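Local atomic coordinates of alcohol dehydrogenase, zinc-containing (Streptococcus pneumoniae serotype 2, PDB entry 5YLN), a protein that probably catalyses the NAD+-dependent oxidation of alcohols as a zinc-containing member of the medium-chain dehydrogenase family. Residues Thr39-Thr44 with Lys331-Phe336; Lys6-Val11 with His47-Asp52. All coordinates share one frame; numbering follows the deposited sequence.

Overall arrangement
Both contacts are buried and both use helix 43-50, contact 1 at its start and contact 2 at its C-terminal end. Contact 1 joins the zinc-bearing turn in front of that helix to helix 329-337, whereas contact 2 sets the helix's last turn against the N-terminal strand 4-12 and lies farther from the centre of the chain. Neither has a hydrogen bond across it. Isoleucines packed on aromatic rings carry both, but the rings come from the helix 329-337 in the first and from the strand in the second. The two meet directly: the Tyr333 ring lies against Tyr8, with Tyr333 CE1 3.3 Å from Tyr8 CE2, and also against Ile49.

Contact 1 (Thr39-Thr44 with Lys331-Phe336); sequences TTICGT and KAYEVF. With ZN (zinc ion), chain E.
The turn that binds the zinc held by Cys42 and His64, which corresponds to the catalytic zinc of this alcohol dehydrogenase family, is backed here by helix 329-337; Cys42 also caps the start of helix 43-50. The centrepiece is Ile41, directly before the zinc ligand, whose side chain enters between the rings of Tyr333 and Phe336. With chi1 at -45°, CG1 of Ile41 is anti to the carbonyl carbon, which sends it and CD1 toward Tyr333 and Ala332, and CG2 is anti to the backbone N, between the two rings. Ile41 CD1 lies over the face of the Tyr333 ring, 3.9 Å from its centroid, a CH-pi contact. The same methyl touches the helix itself, with Ile41 CD1 3.6 Å from Ala332 O. Ile41 CG2 lies over the phenolic end of the Tyr333 ring and also meets Phe336, 3.6 Å from Phe336 CD2. The Phe336 side chain, with CG anti to its backbone N, runs antiparallel to that of Ile41 and reaches the main chain: Ile41 O stands over one ring face, 3.6 Å from Phe336 CZ, while Gly43 N lies in the ring plane at its edge. Ile41 O is also hydrogen-bonded to Lys346 NZ, and the hydroxyl of Tyr333 to Gln124 OE1. On Cys42, SG is anti to the backbone N (chi1 174°) and binds zinc at 2.5 Å. The same sulfur accepts the N-cap bond from Thr44 N, 3.4 Å from Cys42 SG, with an N-H...S angle of 158°. Helix 329-337 thus meets the turn through apolar and aromatic surface, with no hydrogen bond between the segments, while the metal and the capping N-H both converge on one sulfur; such a donor would be expected to stabilise negative charge on a zinc-bound thiolate.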
loop_
_atom_site.group_PDB
_atom_site.type_symbol
_atom_site.label_atom_id
_atom_site.label_comp_id
_atom_site.label_asym_id
_atom_site.label_seq_id
_atom_site.Cartn_x
_atom_site.Cartn_y
_atom_site.Cartn_z
ATOM N N THR A 39 -0.681 27.405 -21.216
ATOM C CA THR A 39 -0.053 26.148 -20.842
ATOM C C THR A 39 0.926 26.434 -19.707
ATOM O O THR A 39 1.021 27.563 -19.210
ATOM C CB THR A 39 0.626 25.493 -22.059
ATOM O OG1 THR A 39 0.998 24.153 -21.743
ATOM C CG2 THR A 39 1.897 26.285 -22.516
ATOM N N THR A 40 1.643 25.393 -19.281
ATOM C CA THR A 40 2.664 25.506 -18.242
ATOM C C THR A 40 3.752 24.436 -18.477
ATOM O O THR A 40 3.721 23.685 -19.455
ATOM C CB THR A 40 1.995 25.403 -16.856
ATOM O OG1 THR A 40 2.940 25.639 -15.803
ATOM C CG2 THR A 40 1.386 24.046 -16.650
ATOM N N ILE A 41 4.724 24.382 -17.568
ATOM C CA ILE A 41 5.799 23.393 -17.573
ATOM C C ILE A 41 5.675 22.543 -16.312
ATOM O O ILE A 41 5.385 23.057 -15.225
ATOM C CB ILE A 41 7.198 24.052 -17.613
ATOM C CG1 ILE A 41 7.272 25.188 -18.641
ATOM C CG2 ILE A 41 8.269 23.021 -17.918
ATOM C CD1 ILE A 41 8.472 26.073 -18.435
ATOM N N CYS A 42 5.921 21.251 -16.458
ATOM C CA CYS A 42 5.961 20.298 -15.364
ATOM C C CYS A 42 7.404 19.883 -15.111
ATOM O O CYS A 42 8.242 19.926 -16.016
ATOM C CB CYS A 42 5.112 19.073 -15.701
ATOM S SG CYS A 42 5.229 17.766 -14.482
ATOM N N GLY A 43 7.709 19.491 -13.875
ATOM C CA GLY A 43 9.039 18.973 -13.598
ATOM C C GLY A 43 9.440 17.844 -14.536
ATOM O O GLY A 43 10.604 17.752 -14.939
ATOM N N THR A 44 8.481 16.983 -14.909
ATOM C CA THR A 44 8.762 15.884 -15.833
ATOM C C THR A 44 9.302 16.394 -17.170
ATOM O O THR A 44 10.113 15.718 -17.803
ATOM C CB THR A 44 7.493 15.036 -16.046
ATOM O OG1 THR A 44 7.087 14.412 -14.816
ATOM C CG2 THR A 44 7.718 13.961 -17.094
ATOM N N LYS A 331 12.645 31.305 -22.387
ATOM C CA LYS A 331 12.809 32.013 -21.119
ATOM C C LYS A 331 12.012 31.351 -20.005
ATOM O O LYS A 331 12.454 31.330 -18.850
ATOM C CB LYS A 331 12.370 33.468 -21.249
ATOM C CG LYS A 331 13.314 34.383 -21.996
ATOM C CD LYS A 331 12.585 35.680 -22.285
ATOM C CE LYS A 331 13.412 36.633 -23.134
ATOM N NZ LYS A 331 14.302 37.460 -22.284
ATOM N N ALA A 332 10.814 30.846 -20.322
ATOM C CA ALA A 332 9.977 30.218 -19.300
ATOM C C ALA A 332 10.671 28.998 -18.700
ATOM O O ALA A 332 10.666 28.798 -17.481
ATOM C CB ALA A 332 8.614 29.828 -19.887
ATOM N N TYR A 333 11.267 28.167 -19.553
ATOM C CA TYR A 333 12.053 27.031 -19.082
ATOM C C TYR A 333 13.243 27.468 -18.235
ATOM O O TYR A 333 13.573 26.820 -17.234
ATOM C CB TYR A 333 12.533 26.215 -20.276
ATOM C CG TYR A 333 11.585 25.098 -20.610
ATOM C CD1 TYR A 333 10.489 25.315 -21.442
ATOM C CD2 TYR A 333 11.779 23.825 -20.090
ATOM C CE1 TYR A 333 9.609 24.293 -21.748
ATOM C CE2 TYR A 333 10.901 22.788 -20.388
ATOM C CZ TYR A 333 9.825 23.030 -21.222
ATOM O OH TYR A 333 8.956 22.014 -21.530
ATOM N N GLU A 334 13.918 28.551 -18.629
ATOM C CA GLU A 334 15.049 29.037 -17.843
ATOM C C GLU A 334 14.631 29.384 -16.417
ATOM O O GLU A 334 15.360 29.089 -15.462
ATOM C CB GLU A 334 15.674 30.262 -18.516
ATOM C CG GLU A 334 16.719 30.948 -17.653
ATOM C CD GLU A 334 17.969 30.096 -17.434
ATOM O OE1 GLU A 334 18.255 29.198 -18.265
ATOM O OE2 GLU A 334 18.666 30.338 -16.423
ATOM N N VAL A 335 13.459 30.011 -16.256
ATOM C CA VAL A 335 13.000 30.431 -14.933
ATOM C C VAL A 335 12.573 29.223 -14.111
ATOM O O VAL A 335 12.913 29.098 -12.929
ATOM C CB VAL A 335 11.848 31.443 -15.073
ATOM C CG1 VAL A 335 11.079 31.563 -13.761
ATOM C CG2 VAL A 335 12.368 32.825 -15.564
ATOM N N PHE A 336 11.815 28.317 -14.732
ATOM C CA PHE A 336 11.321 27.133 -14.040
ATOM C C PHE A 336 12.458 26.218 -13.585
ATOM O O PHE A 336 12.469 25.750 -12.441
ATOM C CB PHE A 336 10.351 26.380 -14.949
ATOM C CG PHE A 336 9.621 25.262 -14.267
ATOM C CD1 PHE A 336 8.778 25.522 -13.192
ATOM C CD2 PHE A 336 9.752 23.966 -14.721
ATOM C CE1 PHE A 336 8.101 24.495 -12.558
ATOM C CE2 PHE A 336 9.042 22.926 -14.108
ATOM C CZ PHE A 336 8.220 23.195 -13.024
HETATM ZN ZN ZN E . 3.202 16.498 -15.300
#

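Contact 2 (Lys6-Val11 with His47-Asp52); sequences KAYTYV and HIIKGD
This is buried strand-to-helix packing in the zinc-binding, GroES-like part of the fold: the N-terminal strand 4-12, one arm of an antiparallel pair with strand 15-22, lies against the last turn of helix 43-50, which closes in a Schellman motif at Gly51. Tyr10 carries most of the contact. Its CG is anti to the backbone N (chi1 176°), and the ring crosses Ile48 obliquely. Ile48 CG2 sits over one ring face, 4.0 Å from the Tyr10 centroid in a CH-pi contact, while the end of the Ile48 side chain leads away from the strand; Ile48 also touches Leu62 and Val53. Tyr8, two residues earlier on the strand, makes a lighter contact; Ile49 CD1 lies 4.2 Å from Tyr8 CE2. Ile49 also touches Tyr333 of helix 329-337, so it joins the strand to a second helix. Beyond the ring, the chain turns out of the helix with a positive phi of 102° at Gly51. Asp52 N, 3.0 Å from His47 O, and Gly51 N, 3.0 Å from Ile48 O, bond back into the final turn. Ile48 O therefore has a backbone donor while it also meets the strand's aromatic ring: Tyr10 CE1 approaches this carbonyl oxygen to 3.1 Å, and the tyrosine hydroxyl continues past it, with Tyr10 OH ending 3.8 Å from Gly51 CA.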
loop_
_atom_site.group_PDB
_atom_site.type_symbol
_atom_site.label_atom_id
_atom_site.label_comp_id
_atom_site.label_asym_id
_atom_site.label_seq_id
_atom_site.Cartn_x
_atom_site.Cartn_y
_atom_site.Cartn_z
ATOM N N LYS A 6 4.236 26.958 -34.485
ATOM C CA LYS A 6 5.372 26.923 -33.570
ATOM C C LYS A 6 5.114 25.901 -32.476
ATOM O O LYS A 6 3.970 25.709 -32.044
ATOM C CB LYS A 6 5.624 28.282 -32.909
ATOM C CG LYS A 6 5.891 29.471 -33.858
ATOM C CD LYS A 6 7.001 29.205 -34.820
ATOM C CE LYS A 6 8.366 29.471 -34.215
ATOM N NZ LYS A 6 9.389 29.633 -35.279
ATOM N N ALA A 7 6.199 25.286 -32.002
ATOM C CA ALA A 7 6.163 24.233 -30.993
ATOM C C ALA A 7 7.525 24.112 -30.306
ATOM O O ALA A 7 8.558 24.439 -30.891
ATOM C CB ALA A 7 5.767 22.899 -31.620
ATOM N N TYR A 8 7.511 23.644 -29.054
ATOM C CA TYR A 8 8.725 23.363 -28.285
ATOM C C TYR A 8 8.967 21.856 -28.284
ATOM O O TYR A 8 8.231 21.097 -27.642
ATOM C CB TYR A 8 8.623 23.901 -26.856
ATOM C CG TYR A 8 9.977 24.148 -26.217
ATOM C CD1 TYR A 8 10.932 24.936 -26.860
ATOM C CD2 TYR A 8 10.307 23.595 -24.977
ATOM C CE1 TYR A 8 12.191 25.163 -26.287
ATOM C CE2 TYR A 8 11.551 23.823 -24.382
ATOM C CZ TYR A 8 12.490 24.605 -25.040
ATOM O OH TYR A 8 13.720 24.826 -24.460
ATOM N N THR A 9 10.014 21.432 -28.984
ATOM C CA THR A 9 10.286 20.030 -29.260
ATOM C C THR A 9 11.502 19.556 -28.474
ATOM O O THR A 9 12.501 20.271 -28.370
ATOM C CB THR A 9 10.549 19.807 -30.759
ATOM O OG1 THR A 9 11.700 20.569 -31.147
ATOM C CG2 THR A 9 9.351 20.220 -31.617
ATOM N N TYR A 10 11.413 18.342 -27.941
ATOM C CA TYR A 10 12.580 17.623 -27.456
ATOM C C TYR A 10 13.421 17.146 -28.640
ATOM O O TYR A 10 12.886 16.623 -29.623
ATOM C CB TYR A 10 12.135 16.434 -26.604
ATOM C CG TYR A 10 13.269 15.556 -26.118
ATOM C CD1 TYR A 10 14.290 16.080 -25.336
ATOM C CD2 TYR A 10 13.301 14.200 -26.409
ATOM C CE1 TYR A 10 15.324 15.287 -24.871
ATOM C CE2 TYR A 10 14.338 13.391 -25.949
ATOM C CZ TYR A 10 15.353 13.945 -25.188
ATOM O OH TYR A 10 16.406 13.167 -24.719
ATOM N N VAL A 11 14.740 17.328 -28.557
ATOM C CA VAL A 11 15.659 16.921 -29.625
ATOM C C VAL A 11 16.530 15.739 -29.203
ATOM O O VAL A 11 16.492 14.670 -29.817
ATOM C CB VAL A 11 16.542 18.097 -30.099
ATOM C CG1 VAL A 11 17.342 17.688 -31.336
ATOM C CG2 VAL A 11 15.701 19.323 -30.374
ATOM N N HIS A 47 12.924 16.782 -16.805
ATOM C CA HIS A 47 13.530 15.455 -16.859
ATOM C C HIS A 47 13.640 14.946 -18.293
ATOM O O HIS A 47 14.654 14.343 -18.661
ATOM C CB HIS A 47 12.715 14.466 -16.018
ATOM C CG HIS A 47 12.858 14.664 -14.539
ATOM N ND1 HIS A 47 14.049 14.465 -13.874
ATOM C CD2 HIS A 47 11.954 15.022 -13.594
ATOM C CE1 HIS A 47 13.880 14.710 -12.587
ATOM N NE2 HIS A 47 12.617 15.047 -12.390
ATOM N N ILE A 48 12.596 15.154 -19.111
ATOM C CA ILE A 48 12.656 14.711 -20.505
ATOM C C ILE A 48 13.834 15.362 -21.221
ATOM O O ILE A 48 14.604 14.696 -21.919
ATOM C CB ILE A 48 11.337 15.009 -21.240
ATOM C CG1 ILE A 48 10.200 14.117 -20.750
ATOM C CG2 ILE A 48 11.529 14.857 -22.760
ATOM C CD1 ILE A 48 8.845 14.658 -21.102
ATOM N N ILE A 49 13.982 16.679 -21.063
ATOM C CA ILE A 49 15.036 17.416 -21.764
ATOM C C ILE A 49 16.409 16.941 -21.320
ATOM O O ILE A 49 17.346 16.864 -22.125
ATOM C CB ILE A 49 14.866 18.927 -21.541
ATOM C CG1 ILE A 49 13.602 19.419 -22.258
ATOM C CG2 ILE A 49 16.109 19.700 -22.002
ATOM C CD1 ILE A 49 13.205 20.831 -21.885
ATOM N N LYS A 50 16.555 16.623 -20.030
ATOM C CA LYS A 50 17.810 16.086 -19.511
ATOM C C LYS A 50 18.140 14.712 -20.081
ATOM O O LYS A 50 19.312 14.333 -20.105
ATOM C CB LYS A 50 17.755 16.008 -17.986
ATOM C CG LYS A 50 18.245 17.259 -17.272
ATOM C CD LYS A 50 17.987 17.180 -15.766
ATOM C CE LYS A 50 18.630 15.942 -15.162
ATOM N NZ LYS A 50 20.066 15.790 -15.580
ATOM N N GLY A 51 17.148 13.966 -20.551
ATOM C CA GLY A 51 17.368 12.620 -21.037
ATOM C C GLY A 51 16.964 11.517 -20.082
ATOM O O GLY A 51 17.313 10.356 -20.323
ATOM N N ASP A 52 16.240 11.836 -19.010
ATOM C CA ASP A 52 15.834 10.833 -18.029
ATOM C C ASP A 52 14.471 10.219 -18.335
ATOM O O ASP A 52 13.998 9.382 -17.554
ATOM C CB ASP A 52 15.808 11.438 -16.620
ATOM C CG ASP A 52 17.124 12.122 -16.249
ATOM O OD1 ASP A 52 18.188 11.649 -16.693
ATOM O OD2 ASP A 52 17.084 13.135 -15.507
#